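Local coordinates for ER-derived vesicles protein ERV41 (Saccharomyces cerevisiae, PDB 3ZLC) that helps carry a subset of secretory proteins in COPII-coated vesicles from the endoplasmic reticulum to the Golgi, and facilitates retrograde transport back, at residues V16-I26 against V125-I134; P59-V68 against I87-L95. All coordinates share one frame; numbering follows the deposited sequence. Where two conformers were deposited one is given.

Contact 1 (V16-I26 against V125-I134); sequences VRDTVQINMDI and VNRVSGELQI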
loop_
_atom_site.group_PDB
_atom_site.type_symbol
_atom_site.label_atom_id
_atom_site.label_comp_id
_atom_site.label_asym_id
_atom_site.label_seq_id
_atom_site.Cartn_x
_atom_site.Cartn_y
_atom_site.Cartn_z
ATOM N N VAL A 16 19.774 -7.300 13.554
ATOM C CA VAL A 16 18.864 -7.113 12.427
ATOM C C VAL A 16 17.937 -8.320 12.293
ATOM O O VAL A 16 18.405 -9.446 12.090
ATOM C CB VAL A 16 19.617 -6.896 11.089
ATOM C CG1 VAL A 16 18.628 -6.760 9.940
ATOM C CG2 VAL A 16 20.506 -5.662 11.166
ATOM N N ARG A 17 16.630 -8.096 12.413
ATOM C CA ARG A 17 15.670 -9.191 12.276
ATOM C C ARG A 17 15.673 -9.692 10.842
ATOM O O ARG A 17 15.852 -8.901 9.913
ATOM C CB ARG A 17 14.262 -8.737 12.660
ATOM C CG ARG A 17 14.086 -8.421 14.138
ATOM C CD ARG A 17 12.663 -7.972 14.441
ATOM N NE ARG A 17 12.600 -7.112 15.623
ATOM C CZ ARG A 17 11.990 -7.438 16.759
ATOM N NH1 ARG A 17 11.375 -8.604 16.870
ATOM N NH2 ARG A 17 11.988 -6.596 17.783
ATOM N N ASP A 18 15.463 -10.996 10.665
ATOM C CA ASP A 18 15.480 -11.610 9.334
ATOM C C ASP A 18 14.217 -11.307 8.539
ATOM O O ASP A 18 14.248 -11.211 7.303
ATOM C CB ASP A 18 15.655 -13.131 9.442
ATOM C CG ASP A 18 16.980 -13.522 10.069
ATOM O OD1 ASP A 18 17.957 -12.757 9.916
ATOM O OD2 ASP A 18 17.039 -14.596 10.719
ATOM N N THR A 19 13.098 -11.172 9.248
ATOM C CA THR A 19 11.807 -10.959 8.593
ATOM C C THR A 19 11.068 -9.767 9.194
ATOM O O THR A 19 11.405 -9.301 10.290
ATOM C CB THR A 19 10.896 -12.200 8.708
ATOM O OG1 THR A 19 10.601 -12.435 10.088
ATOM C CG2 THR A 19 11.576 -13.437 8.125
ATOM N N VAL A 20 10.062 -9.287 8.465
ATOM C CA VAL A 20 9.187 -8.219 8.938
ATOM C C VAL A 20 7.802 -8.428 8.336
ATOM O O VAL A 20 7.686 -8.955 7.223
ATOM C CB VAL A 20 9.744 -6.826 8.552
ATOM C CG1 VAL A 20 9.742 -6.643 7.022
ATOM C CG2 VAL A 20 8.954 -5.704 9.251
ATOM N N GLN A 21 6.751 -8.067 9.071
ATOM C CA GLN A 21 5.390 -8.092 8.512
ATOM C C GLN A 21 5.087 -6.802 7.764
ATOM O O GLN A 21 5.327 -5.714 8.285
ATOM C CB GLN A 21 4.340 -8.250 9.627
ATOM C CG GLN A 21 4.494 -9.522 10.439
ATOM C CD GLN A 21 3.986 -10.730 9.688
ATOM O OE1 GLN A 21 4.612 -11.789 9.678
ATOM N NE2 GLN A 21 2.838 -10.576 9.053
ATOM N N ILE A 22 4.555 -6.918 6.548
ATOM C CA ILE A 22 4.001 -5.750 5.870
ATOM C C ILE A 22 2.497 -5.770 6.068
ATOM O O ILE A 22 1.825 -6.746 5.700
ATOM C CB ILE A 22 4.335 -5.734 4.364
ATOM C CG1 ILE A 22 5.852 -5.668 4.165
ATOM C CG2 ILE A 22 3.681 -4.535 3.695
ATOM C CD1 ILE A 22 6.298 -5.587 2.684
ATOM N N ASN A 23 1.964 -4.706 6.666
ATOM C CA ASN A 23 0.537 -4.644 6.972
ATOM C C ASN A 23 -0.122 -3.707 5.981
ATOM O O ASN A 23 0.335 -2.580 5.789
ATOM C CB ASN A 23 0.299 -4.127 8.392
ATOM C CG ASN A 23 1.235 -4.744 9.402
ATOM O OD1 ASN A 23 1.201 -5.961 9.640
ATOM N ND2 ASN A 23 2.074 -3.910 10.018
ATOM N N MET A 24 -1.209 -4.155 5.361
ATOM C CA MET A 24 -1.824 -3.403 4.274
ATOM C C MET A 24 -3.354 -3.409 4.373
ATOM O O MET A 24 -3.952 -4.426 4.700
ATOM C CB MET A 24 -1.388 -4.013 2.938
ATOM C CG MET A 24 -1.418 -3.052 1.779
ATOM S SD MET A 24 -1.048 -3.815 0.185
ATOM C CE MET A 24 -1.245 -5.551 0.608
ATOM N N ASP A 25 -3.974 -2.282 4.066
ATOM C CA ASP A 25 -5.417 -2.217 3.981
ATOM C C ASP A 25 -5.630 -1.168 2.917
ATOM O O ASP A 25 -5.337 0.010 3.129
ATOM C CB ASP A 25 -6.036 -1.793 5.316
ATOM C CG ASP A 25 -7.561 -1.867 5.283
ATOM O OD1 ASP A 25 -8.168 -1.273 4.358
ATOM O OD2 ASP A 25 -8.142 -2.550 6.138
ATOM N N ILE A 26 -6.047 -1.608 1.732
ATOM C CA ILE A 26 -6.124 -0.742 0.552
ATOM C C ILE A 26 -7.446 -0.988 -0.193
ATOM O O ILE A 26 -7.947 -2.115 -0.181
ATOM C CB ILE A 26 -4.911 -1.034 -0.380
ATOM C CG1 ILE A 26 -3.606 -0.732 0.369
ATOM C CG2 ILE A 26 -4.962 -0.221 -1.674
ATOM C CD1 ILE A 26 -2.368 -0.972 -0.439
ATOM N N VAL A 125 7.647 -10.879 5.107
ATOM C CA VAL A 125 8.623 -10.877 4.024
ATOM C C VAL A 125 10.026 -10.885 4.620
ATOM O O VAL A 125 10.220 -10.534 5.794
ATOM C CB VAL A 125 8.436 -9.658 3.081
ATOM C CG1 VAL A 125 7.048 -9.648 2.470
ATOM C CG2 VAL A 125 8.688 -8.340 3.834
ATOM N N ASN A 126 11.008 -11.295 3.831
ATOM C CA ASN A 126 12.384 -11.183 4.293
ATOM C C ASN A 126 12.672 -9.706 4.455
ATOM O O ASN A 126 12.207 -8.896 3.641
ATOM C CB ASN A 126 13.351 -11.810 3.287
ATOM C CG ASN A 126 13.151 -13.304 3.139
ATOM O OD1 ASN A 126 13.009 -14.020 4.128
ATOM N ND2 ASN A 126 13.134 -13.781 1.896
ATOM N N ARG A 127 13.410 -9.342 5.504
ATOM C CA ARG A 127 13.725 -7.936 5.761
ATOM C C ARG A 127 14.933 -7.541 4.912
ATOM O O ARG A 127 16.038 -7.296 5.430
ATOM C CB ARG A 127 13.987 -7.702 7.262
ATOM C CG ARG A 127 13.969 -6.227 7.697
ATOM C CD ARG A 127 14.306 -6.029 9.196
ATOM N NE ARG A 127 14.496 -4.601 9.475
ATOM C CZ ARG A 127 13.541 -3.779 9.902
ATOM N NH1 ARG A 127 12.309 -4.241 10.140
ATOM N NH2 ARG A 127 13.816 -2.495 10.095
ATOM N N VAL A 128 14.723 -7.527 3.596
ATOM C CA VAL A 128 15.743 -7.110 2.631
ATOM C C VAL A 128 15.051 -6.246 1.580
ATOM O O VAL A 128 13.825 -6.162 1.552
ATOM C CB VAL A 128 16.429 -8.320 1.930
ATOM C CG1 VAL A 128 17.238 -9.145 2.918
ATOM C CG2 VAL A 128 15.393 -9.191 1.225
ATOM N N SER A 129 15.827 -5.597 0.718
ATOM C CA SER A 129 15.239 -4.803 -0.357
ATOM C C SER A 129 14.266 -5.658 -1.190
ATOM O O SER A 129 14.620 -6.729 -1.673
ATOM C CB SER A 129 16.336 -4.228 -1.255
ATOM O OG SER A 129 15.760 -3.456 -2.291
ATOM N N GLY A 130 13.031 -5.200 -1.338
ATOM C CA GLY A 130 12.062 -5.972 -2.101
ATOM C C GLY A 130 10.938 -5.098 -2.601
ATOM O O GLY A 130 11.012 -3.869 -2.517
ATOM N N GLU A 131 9.879 -5.727 -3.104
ATOM C CA GLU A 131 8.789 -4.961 -3.693
ATOM C C GLU A 131 7.477 -5.752 -3.608
ATOM O O GLU A 131 7.460 -6.959 -3.834
ATOM C CB GLU A 131 9.174 -4.609 -5.142
ATOM C CG GLU A 131 8.049 -4.190 -6.063
ATOM C CD GLU A 131 8.551 -3.950 -7.479
ATOM O OE1 GLU A 131 9.766 -4.113 -7.722
ATOM O OE2 GLU A 131 7.738 -3.596 -8.351
ATOM N N LEU A 132 6.398 -5.067 -3.231
ATOM C CA LEU A 132 5.056 -5.650 -3.249
ATOM C C LEU A 132 4.308 -5.048 -4.436
ATOM O O LEU A 132 4.263 -3.822 -4.573
ATOM C CB LEU A 132 4.328 -5.274 -1.966
ATOM C CG LEU A 132 2.856 -5.653 -1.874
ATOM C CD1 LEU A 132 2.730 -7.145 -1.743
ATOM C CD2 LEU A 132 2.240 -4.963 -0.676
ATOM N N GLN A 133 3.722 -5.900 -5.280
ATOM C CA GLN A 133 3.114 -5.472 -6.542
ATOM C C GLN A 133 1.636 -5.854 -6.611
ATOM O O GLN A 133 1.276 -7.025 -6.422
ATOM C CB GLN A 133 3.852 -6.124 -7.736
ATOM C CG GLN A 133 5.384 -5.961 -7.716
ATOM C CD GLN A 133 6.057 -6.610 -8.916
ATOM O OE1 GLN A 133 5.562 -7.599 -9.448
ATOM N NE2 GLN A 133 7.179 -6.045 -9.352
ATOM N N ILE A 134 0.786 -4.867 -6.896
ATOM C CA ILE A 134 -0.620 -5.124 -7.211
ATOM C C ILE A 134 -0.866 -4.795 -8.694
ATOM O O ILE A 134 -0.838 -3.622 -9.071
ATOM C CB ILE A 134 -1.532 -4.225 -6.362
ATOM C CG1 ILE A 134 -1.244 -4.426 -4.866
ATOM C CG2 ILE A 134 -3.001 -4.481 -6.680
ATOM C CD1 ILE A 134 -2.024 -3.471 -3.966
HETATM O O HOH W 1 11.508 -6.746 11.409
#

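Contact 2 (P59-V68 against I87-L95); sequences PFFIPYDTKV and IPAEFREKL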
loop_
_atom_site.group_PDB
_atom_site.type_symbol
_atom_site.label_atom_id
_atom_site.label_comp_id
_atom_site.label_asym_id
_atom_site.label_seq_id
_atom_site.Cartn_x
_atom_site.Cartn_y
_atom_site.Cartn_z
ATOM N N PRO A 59 -17.974 -1.622 -3.276
ATOM C CA PRO A 59 -18.133 -0.482 -4.186
ATOM C C PRO A 59 -17.003 0.491 -3.870
ATOM O O PRO A 59 -16.900 0.939 -2.713
ATOM C CB PRO A 59 -19.490 0.131 -3.768
ATOM C CG PRO A 59 -20.114 -0.879 -2.757
ATOM C CD PRO A 59 -18.910 -1.546 -2.139
ATOM N N PHE A 60 -16.157 0.800 -4.851
ATOM C CA PHE A 60 -15.020 1.688 -4.608
ATOM C C PHE A 60 -15.477 3.042 -4.064
ATOM O O PHE A 60 -16.455 3.611 -4.527
ATOM C CB PHE A 60 -14.172 1.880 -5.880
ATOM C CG PHE A 60 -12.906 2.687 -5.652
ATOM C CD1 PHE A 60 -11.813 2.118 -5.006
ATOM C CD2 PHE A 60 -12.809 4.009 -6.096
ATOM C CE1 PHE A 60 -10.642 2.850 -4.783
ATOM C CE2 PHE A 60 -11.629 4.760 -5.880
ATOM C CZ PHE A 60 -10.550 4.170 -5.232
ATOM N N PHE A 61 -14.779 3.534 -3.048
ATOM C CA PHE A 61 -15.073 4.853 -2.507
ATOM C C PHE A 61 -13.841 5.426 -1.838
ATOM O O PHE A 61 -12.915 4.695 -1.467
ATOM C CB PHE A 61 -16.258 4.817 -1.525
ATOM C CG PHE A 61 -15.913 4.272 -0.153
ATOM C CD1 PHE A 61 -15.819 2.898 0.065
ATOM C CD2 PHE A 61 -15.702 5.138 0.923
ATOM C CE1 PHE A 61 -15.516 2.397 1.336
ATOM C CE2 PHE A 61 -15.404 4.643 2.203
ATOM C CZ PHE A 61 -15.312 3.277 2.405
ATOM N N ILE A 62 -13.816 6.743 -1.702
ATOM C CA ILE A 62 -12.714 7.367 -0.989
ATOM C C ILE A 62 -13.264 7.859 0.337
ATOM O O ILE A 62 -14.183 8.683 0.358
ATOM C CB ILE A 62 -12.112 8.523 -1.787
ATOM C CG1 ILE A 62 -11.591 7.995 -3.137
ATOM C CG2 ILE A 62 -10.979 9.173 -0.986
ATOM C CD1 ILE A 62 -11.311 9.081 -4.164
ATOM N N PRO A 63 -12.729 7.330 1.452
ATOM C CA PRO A 63 -13.287 7.682 2.762
ATOM C C PRO A 63 -13.003 9.131 3.147
ATOM O O PRO A 63 -12.147 9.769 2.540
ATOM C CB PRO A 63 -12.545 6.747 3.729
ATOM C CG PRO A 63 -11.954 5.655 2.873
ATOM C CD PRO A 63 -11.641 6.339 1.566
ATOM N N TYR A 64 -13.733 9.657 4.127
ATOM C CA TYR A 64 -13.395 10.966 4.687
ATOM C C TYR A 64 -12.081 10.894 5.470
ATOM O O TYR A 64 -11.534 9.809 5.647
ATOM C CB TYR A 64 -14.537 11.467 5.560
ATOM C CG TYR A 64 -15.743 11.849 4.749
ATOM C CD1 TYR A 64 -15.662 12.864 3.801
ATOM C CD2 TYR A 64 -16.958 11.193 4.912
ATOM C CE1 TYR A 64 -16.761 13.226 3.044
ATOM C CE2 TYR A 64 -18.073 11.553 4.152
ATOM C CZ TYR A 64 -17.958 12.570 3.221
ATOM O OH TYR A 64 -19.033 12.942 2.449
ATOM N N ASP A 65 -11.575 12.049 5.916
ATOM C CA ASP A 65 -10.290 12.132 6.625
ATOM C C ASP A 65 -9.163 11.398 5.920
ATOM O O ASP A 65 -8.330 10.747 6.560
ATOM C CB ASP A 65 -10.444 11.627 8.057
ATOM C CG ASP A 65 -11.640 12.214 8.730
ATOM O OD1 ASP A 65 -11.951 13.383 8.431
ATOM O OD2 ASP A 65 -12.290 11.507 9.525
ATOM N N THR A 66 -9.152 11.532 4.599
ATOM C CA THR A 66 -8.161 10.893 3.730
ATOM C C THR A 66 -7.553 11.951 2.822
ATOM O O THR A 66 -8.282 12.721 2.175
ATOM C CB THR A 66 -8.826 9.779 2.882
ATOM O OG1 THR A 66 -9.257 8.740 3.757
ATOM C CG2 THR A 66 -7.842 9.163 1.835
ATOM N N LYS A 67 -6.221 12.023 2.814
ATOM C CA LYS A 67 -5.497 12.926 1.932
ATOM C C LYS A 67 -5.695 12.421 0.522
ATOM O O LYS A 67 -5.593 11.212 0.254
ATOM C CB LYS A 67 -3.988 12.874 2.219
ATOM C CG LYS A 67 -3.596 13.302 3.605
ATOM C CD LYS A 67 -2.229 12.728 3.997
ATOM C CE LYS A 67 -1.087 13.262 3.165
ATOM N NZ LYS A 67 0.214 13.307 3.975
ATOM N N VAL A 68 -5.949 13.342 -0.390
ATOM C CA VAL A 68 -6.232 12.977 -1.770
ATOM C C VAL A 68 -5.093 13.543 -2.603
ATOM O O VAL A 68 -5.114 14.709 -2.994
ATOM C CB VAL A 68 -7.592 13.500 -2.172
ATOM C CG1 VAL A 68 -7.947 13.005 -3.539
ATOM C CG2 VAL A 68 -8.609 12.994 -1.177
ATOM N N ILE A 87 -12.739 15.223 -3.586
ATOM C CA ILE A 87 -13.401 13.971 -3.923
ATOM C C ILE A 87 -14.670 14.251 -4.708
ATOM O O ILE A 87 -15.563 14.934 -4.202
ATOM C CB ILE A 87 -13.794 13.184 -2.666
ATOM C CG1 ILE A 87 -12.557 12.884 -1.835
ATOM C CG2 ILE A 87 -14.484 11.874 -3.047
ATOM C CD1 ILE A 87 -11.521 12.188 -2.647
ATOM N N PRO A 88 -14.749 13.728 -5.949
ATOM C CA PRO A 88 -16.017 13.771 -6.681
ATOM C C PRO A 88 -17.070 13.117 -5.797
ATOM O O PRO A 88 -16.859 11.986 -5.354
ATOM C CB PRO A 88 -15.740 12.903 -7.919
ATOM C CG PRO A 88 -14.253 12.940 -8.098
ATOM C CD PRO A 88 -13.698 13.010 -6.694
ATOM N N ALA A 89 -18.165 13.820 -5.516
ATOM C CA ALA A 89 -19.191 13.321 -4.600
ATOM C C ALA A 89 -19.728 11.951 -5.025
ATOM O O ALA A 89 -20.327 11.226 -4.221
ATOM C CB ALA A 89 -20.324 14.335 -4.465
ATOM N N GLU A 90 -19.511 11.616 -6.296
ATOM C CA GLU A 90 -19.799 10.293 -6.833
ATOM C C GLU A 90 -19.037 9.203 -6.087
ATOM O O GLU A 90 -19.478 8.057 -6.040
ATOM C CB GLU A 90 -19.415 10.239 -8.319
ATOM C CG GLU A 90 -20.241 11.141 -9.237
ATOM C CD GLU A 90 -19.444 11.659 -10.424
ATOM O OE1 GLU A 90 -18.226 11.901 -10.267
ATOM O OE2 GLU A 90 -20.037 11.829 -11.509
ATOM N N PHE A 91 -17.890 9.546 -5.506
ATOM C CA PHE A 91 -17.034 8.517 -4.931
ATOM C C PHE A 91 -17.022 8.476 -3.410
ATOM O O PHE A 91 -16.105 7.928 -2.781
ATOM C CB PHE A 91 -15.638 8.581 -5.545
ATOM C CG PHE A 91 -15.623 8.212 -7.003
ATOM C CD1 PHE A 91 -16.000 9.136 -7.973
ATOM C CD2 PHE A 91 -15.277 6.929 -7.402
ATOM C CE1 PHE A 91 -16.007 8.794 -9.314
ATOM C CE2 PHE A 91 -15.282 6.580 -8.742
ATOM C CZ PHE A 91 -15.646 7.515 -9.700
ATOM N N ARG A 92 -18.070 9.029 -2.822
ATOM C CA ARG A 92 -18.286 8.848 -1.403
ATOM C C ARG A 92 -18.923 7.482 -1.174
ATOM O O ARG A 92 -19.414 6.843 -2.108
ATOM C CB ARG A 92 -19.123 9.991 -0.834
ATOM C CG ARG A 92 -18.385 11.326 -0.871
ATOM C CD ARG A 92 -16.928 11.143 -0.458
ATOM N NE ARG A 92 -16.279 12.400 -0.088
ATOM C CZ ARG A 92 -15.044 12.499 0.404
ATOM N NH1 ARG A 92 -14.292 11.420 0.588
ATOM N NH2 ARG A 92 -14.551 13.685 0.713
ATOM N N GLU A 93 -18.876 7.026 0.067
ATOM C CA GLU A 93 -19.254 5.664 0.411
ATOM C C GLU A 93 -20.710 5.337 0.114
ATOM O O GLU A 93 -21.618 6.067 0.537
ATOM C CB GLU A 93 -19.000 5.453 1.896
ATOM C CG GLU A 93 -19.160 4.021 2.331
ATOM C CD GLU A 93 -18.822 3.847 3.781
ATOM O OE1 GLU A 93 -18.447 4.852 4.426
ATOM O OE2 GLU A 93 -18.933 2.708 4.268
ATOM N N LYS A 94 -20.940 4.242 -0.608
ATOM C CA LYS A 94 -22.305 3.764 -0.810
ATOM C C LYS A 94 -22.649 2.831 0.345
ATOM O O LYS A 94 -21.789 2.084 0.822
ATOM C CB LYS A 94 -22.465 3.009 -2.138
ATOM C CG LYS A 94 -21.773 3.626 -3.345
ATOM C CD LYS A 94 -22.081 5.098 -3.508
ATOM C CE LYS A 94 -21.511 5.643 -4.819
ATOM N NZ LYS A 94 -20.834 6.960 -4.625
ATOM N N LEU A 95 -23.903 2.877 0.788
ATOM C CA LEU A 95 -24.360 2.066 1.908
ATOM C C LEU A 95 -25.500 1.115 1.525
ATOM O O LEU A 95 -26.224 1.334 0.544
ATOM C CB LEU A 95 -24.834 2.974 3.047
ATOM C CG LEU A 95 -23.811 3.900 3.684
ATOM C CD1 LEU A 95 -24.521 5.037 4.398
ATOM C CD2 LEU A 95 -22.951 3.113 4.655
HETATM O O HOH W 2 -18.881 2.064 -0.916
HETATM O O HOH W 3 -18.802 4.604 -3.751
HETATM O O HOH W 4 -17.196 8.302 1.957
#

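Contact 1 (V16-I26 against V125-I134)
Val20 and Val125 form an antiparallel hydrogen-bonded pair: Val20 N donates to Val125 O (3.0 Å) and Val125 N returns the bond to Val20 O (2.9 Å). One step on, Thr19 and Asn126 make a non-hydrogen-bonded pair, and Arg127 N closes the ladder on Asp18 O at 2.7 Å, almost straight (175°). Apolar contacts continue along the strand. Val20 CG1 lies beside Val125 CG2, and Ile22 CD1 crosses Val125 at about a right angle, 3.8 Å from CG2. Farther along, strand 19-28 faces strand 130-136 of the other sheet, and Met24 SD, in one of two conformers, reaches Leu132 CD2 tip to tip. Among polar side chains, Arg127 runs extended from CG to NE, its CD 3.3 Å from Arg17 O. Its NH1 passes Val20 CG2 and donates a hydrogen bond to a water that donates to Thr19 O; NH2 is hydrogen-bonded to Asn210 OD1. With an alanine here, Asn210 OD1 and the water would probably lose their donor, and the flank of Val20 its cover. Strand 19-28 sits between strands 117-126 and 156-163; the inverse gamma turn centred on Arg127 leads into strand 130-136, and Ile22 packs on Tyr238 and Phe161 where the sheets face each other.

Contact 2 (P59-V68 against I87-L95)
Arg92 meets Tyr64 and the carbonyls of Ile62 and Pro63 with its far end, although its CB starts out away from residues 59-68. CG stands anti to the carbonyl carbon, 3.7 Å from Tyr64 OH; the bend at chi2 (-42°) then turns CD past Ile62 O, and NE lies near Tyr64 CE1. Arg92 CZ has Tyr64 CE1 over one guanidinium face at 3.2 Å, the planes 47° apart, while Ile87 CG1 covers the opposite face. At the tip, Arg92 NH1 donates to Ile62 O (2.7 Å), in the guanidinium plane but above the carbonyl plane, and weakly to Pro63 O; NH2 makes a salt bridge to Glu85. Here two loops pack at the end of the lumenal domain's β-sandwich, one leading into the short edge strand 67-68, the other coming after it. A single direct backbone bond, Ile62 N to Phe91 O at 2.8 Å, joins them, and waters bridge Pro59 O to Lys94 N and Phe60 O to Arg92 O. Glu93 lies flat along the Phe61 ring: CG sits 3.8 Å from the centroid, a CH-pi contact, with the carboxylate stacked 13° from the ring plane. Deeper in, Ile87 CD1 is wedged tightly between Val68 CG2 and Ile62 CD1, and Phe60 and Phe91 touch edge to edge through their CD2 atoms.

Overall arrangement
Contacts 1 and 2 lie on opposite sides of the centre of the lumenal domain, their own centres about 28 Å apart and their nearest atoms about 7 Å apart, without touching. Both reach the same six-stranded sheet. Contact 1, its centre about 11 Å from the chain's centre, joins inner strands 19-28 and 117-126 and also reaches strand 130-136 of the other sheet; the centre of contact 2 lies about 17 Å out, at edge strand 67-68 and the loops around it. In sequence, both segments of contact 2 fall between those of contact 1. Strand 19-28 links them in space: Ile22 and Met24 serve contact 1, while Tyr27 beyond them meets Phe60, Phe61 and Pro63. Strand 156-163 does likewise, with Phe161 and Val157.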